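Long-range contact in N-acetylglucosamine 2-epimerase (Xylella fastidiosa, PDB 3GT5), which probably isomerises sugars, as a member of the N-acylglucosamine 2-epimerase family: residues 168-173 / 219-225. Numbering follows the deposited sequence.
Sequences RYRGQN and EHYDMRW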
loop_
_atom_site.group_PDB
_atom_site.type_symbol
_atom_site.label_atom_id
_atom_site.label_comp_id
_atom_site.label_asym_id
_atom_site.label_seq_id
_atom_site.Cartn_x
_atom_site.Cartn_y
_atom_site.Cartn_z
ATOM N N ARG A 168 12.031 20.222 1.994
ATOM C CA ARG A 168 11.106 20.858 1.063
ATOM C C ARG A 168 10.378 19.880 0.141
ATOM O O ARG A 168 9.555 20.306 -0.644
ATOM C CB ARG A 168 11.814 21.920 0.212
ATOM C CG ARG A 168 12.035 23.200 1.030
ATOM C CD ARG A 168 12.722 24.309 0.222
ATOM N NE ARG A 168 14.085 23.882 -0.067
ATOM C CZ ARG A 168 14.544 23.478 -1.246
ATOM N NH1 ARG A 168 15.806 23.107 -1.350
ATOM N NH2 ARG A 168 13.780 23.460 -2.313
ATOM N N TYR A 169 10.720 18.597 0.212
ATOM C CA TYR A 169 10.133 17.617 -0.694
ATOM C C TYR A 169 8.617 17.490 -0.357
ATOM O O TYR A 169 8.244 17.424 0.830
ATOM C CB TYR A 169 10.807 16.276 -0.523
ATOM C CG TYR A 169 10.118 15.181 -1.290
ATOM C CD1 TYR A 169 10.324 15.039 -2.644
ATOM C CD2 TYR A 169 9.266 14.288 -0.666
ATOM C CE1 TYR A 169 9.691 14.077 -3.364
ATOM C CE2 TYR A 169 8.613 13.316 -1.386
ATOM C CZ TYR A 169 8.818 13.196 -2.732
ATOM O OH TYR A 169 8.169 12.226 -3.487
ATOM N N ARG A 170 7.768 17.433 -1.364
ATOM C CA ARG A 170 6.381 17.084 -1.169
ATOM C C ARG A 170 6.072 15.894 -2.114
ATOM O O ARG A 170 6.447 15.910 -3.315
ATOM C CB ARG A 170 5.496 18.273 -1.485
ATOM C CG ARG A 170 5.760 19.499 -0.587
ATOM C CD ARG A 170 5.362 19.262 0.826
ATOM N NE ARG A 170 5.691 20.450 1.636
ATOM C CZ ARG A 170 6.808 20.651 2.303
ATOM N NH1 ARG A 170 7.773 19.724 2.379
ATOM N NH2 ARG A 170 6.938 21.802 2.968
ATOM N N GLY A 171 5.322 14.917 -1.596
ATOM C CA GLY A 171 5.163 13.633 -2.255
ATOM C C GLY A 171 3.733 13.168 -2.238
ATOM O O GLY A 171 3.050 13.316 -1.209
ATOM N N GLN A 172 3.272 12.603 -3.363
ATOM C CA GLN A 172 1.895 12.097 -3.421
ATOM C C GLN A 172 1.790 10.784 -2.618
ATOM O O GLN A 172 0.696 10.487 -2.072
ATOM C CB GLN A 172 1.369 11.947 -4.874
ATOM C CG GLN A 172 1.809 10.665 -5.598
ATOM C CD GLN A 172 0.937 9.475 -5.216
ATOM O OE1 GLN A 172 -0.265 9.662 -5.036
ATOM N NE2 GLN A 172 1.515 8.277 -5.132
ATOM N N ASN A 173 2.880 9.995 -2.569
ATOM C CA ASN A 173 2.809 8.600 -2.076
ATOM C C ASN A 173 2.422 8.498 -0.603
ATOM O O ASN A 173 1.524 7.712 -0.242
ATOM C CB ASN A 173 4.158 7.914 -2.333
ATOM C CG ASN A 173 4.067 6.406 -2.431
ATOM O OD1 ASN A 173 3.033 5.819 -2.262
ATOM N ND2 ASN A 173 5.175 5.785 -2.767
ATOM N N GLU A 219 4.461 11.842 -8.922
ATOM C CA GLU A 219 4.869 11.508 -7.565
ATOM C C GLU A 219 5.435 12.662 -6.765
ATOM O O GLU A 219 5.207 12.747 -5.554
ATOM C CB GLU A 219 5.927 10.417 -7.555
ATOM C CG GLU A 219 5.492 9.089 -8.134
ATOM C CD GLU A 219 4.436 8.385 -7.319
ATOM O OE1 GLU A 219 4.500 8.385 -6.066
ATOM O OE2 GLU A 219 3.485 7.839 -7.942
ATOM N N HIS A 220 6.204 13.530 -7.428
ATOM C CA HIS A 220 7.119 14.459 -6.737
ATOM C C HIS A 220 6.820 15.930 -6.979
ATOM O O HIS A 220 6.528 16.329 -8.077
ATOM C CB HIS A 220 8.534 14.206 -7.213
ATOM C CG HIS A 220 8.899 12.772 -7.207
ATOM N ND1 HIS A 220 8.791 11.999 -6.071
ATOM C CD2 HIS A 220 9.329 11.951 -8.191
ATOM C CE1 HIS A 220 9.196 10.767 -6.344
ATOM N NE2 HIS A 220 9.518 10.710 -7.624
ATOM N N TYR A 221 6.864 16.713 -5.911
ATOM C CA TYR A 221 6.517 18.112 -5.973
ATOM C C TYR A 221 7.475 18.977 -5.128
ATOM O O TYR A 221 8.205 18.505 -4.274
ATOM C CB TYR A 221 5.071 18.353 -5.488
ATOM C CG TYR A 221 4.055 17.518 -6.202
ATOM C CD1 TYR A 221 3.335 18.005 -7.297
ATOM C CD2 TYR A 221 3.829 16.201 -5.791
ATOM C CE1 TYR A 221 2.390 17.186 -7.972
ATOM C CE2 TYR A 221 2.905 15.388 -6.456
ATOM C CZ TYR A 221 2.193 15.891 -7.543
ATOM O OH TYR A 221 1.273 15.095 -8.223
ATOM N N ASP A 222 7.460 20.284 -5.406
ATOM C CA ASP A 222 8.208 21.222 -4.608
ATOM C C ASP A 222 7.369 21.673 -3.404
ATOM O O ASP A 222 6.230 21.226 -3.249
ATOM C CB ASP A 222 8.717 22.411 -5.466
ATOM C CG ASP A 222 7.607 23.319 -6.033
ATOM O OD1 ASP A 222 6.454 23.375 -5.553
ATOM O OD2 ASP A 222 7.927 24.056 -7.004
ATOM N N MET A 223 7.902 22.607 -2.620
ATOM C CA MET A 223 7.215 23.073 -1.406
ATOM C C MET A 223 5.875 23.800 -1.664
ATOM O O MET A 223 5.037 23.936 -0.747
ATOM C CB MET A 223 8.185 23.979 -0.614
ATOM C CG MET A 223 8.376 25.399 -1.176
ATOM S SD MET A 223 9.555 26.322 -0.110
ATOM C CE MET A 223 8.598 26.433 1.398
ATOM N N ARG A 224 5.657 24.282 -2.876
ATOM C CA ARG A 224 4.405 24.920 -3.250
ATOM C C ARG A 224 3.464 23.953 -4.011
ATOM O O ARG A 224 2.482 24.341 -4.627
ATOM C CB ARG A 224 4.689 26.202 -4.071
ATOM C CG ARG A 224 5.135 27.347 -3.198
ATOM C CD ARG A 224 5.542 28.510 -4.023
ATOM N NE ARG A 224 6.827 28.321 -4.696
ATOM C CZ ARG A 224 8.022 28.647 -4.189
ATOM N NH1 ARG A 224 9.114 28.471 -4.921
ATOM N NH2 ARG A 224 8.153 29.104 -2.947
ATOM N N TRP A 225 3.767 22.662 -3.914
ATOM C CA TRP A 225 3.049 21.625 -4.597
ATOM C C TRP A 225 2.940 21.824 -6.117
ATOM O O TRP A 225 1.997 21.381 -6.748
ATOM C CB TRP A 225 1.693 21.364 -3.945
ATOM C CG TRP A 225 1.816 20.670 -2.627
ATOM C CD1 TRP A 225 1.886 21.248 -1.391
ATOM C CD2 TRP A 225 1.927 19.265 -2.424
ATOM N NE1 TRP A 225 1.999 20.275 -0.420
ATOM C CE2 TRP A 225 1.997 19.047 -1.033
ATOM C CE3 TRP A 225 1.928 18.165 -3.280
ATOM C CZ2 TRP A 225 2.106 17.758 -0.487
ATOM C CZ3 TRP A 225 2.028 16.911 -2.753
ATOM C CH2 TRP A 225 2.119 16.713 -1.367
HETATM O O HOH W 1 10.911 23.798 -3.133
HETATM O O HOH W 2 5.837 10.521 -3.276
HETATM O O HOH W 3 4.905 23.740 1.786
#
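Arg170 and Tyr221 pair at the heart of a two-stranded antiparallel ribbon, a largely buried contact that joins the start of helix 172-189 to the loop following helix 192-211. Arg170 N donates to Tyr221 O and Tyr221 N returns a bond of 2.7 Å to Arg170 O; beyond the pair, Gln172 N reaches Glu219 O almost straight. Gly171, facing His220 in the non-hydrogen-bonded pair, also brings its CA to Glu219 O.

The face carrying Arg170 is packed against Trp225, which the type I turn from Asp222 to Trp225 folds back over the ribbon. Arg170 CB lies 3.5 Å from the centroid of the Trp225 six-membered ring, a CH-pi contact over the face. A bend at chi2 (-68°) carries the guanidinium on past the indole, its plane turned 60° from the ring; NH1 bonds Tyr169 O, while NH2 donates to a water.

In the (alpha/alpha)6 barrel expected of this family, the ribbon brackets one helical hairpin: strand 170-171 runs into helix 172-189, strand 220-221 comes after helix 192-211, and the two pair at the hairpin's open end. On the opposite face Tyr169 OH meets His220 ND1 in the imidazole plane at 2.7 Å, and His220 NE2 is held by Pro242 O, so both ring nitrogens are engaged. At the helical end Gln172 NE2 approaches the syn side of Glu219 OE1 at 3.1 Å, amide and carboxylate standing nearly perpendicular (85°). Trp253 NE1 binds Gln172 OE1 and His249 ND1 binds Glu219 OE2, tying this polar pair to helix 247-263.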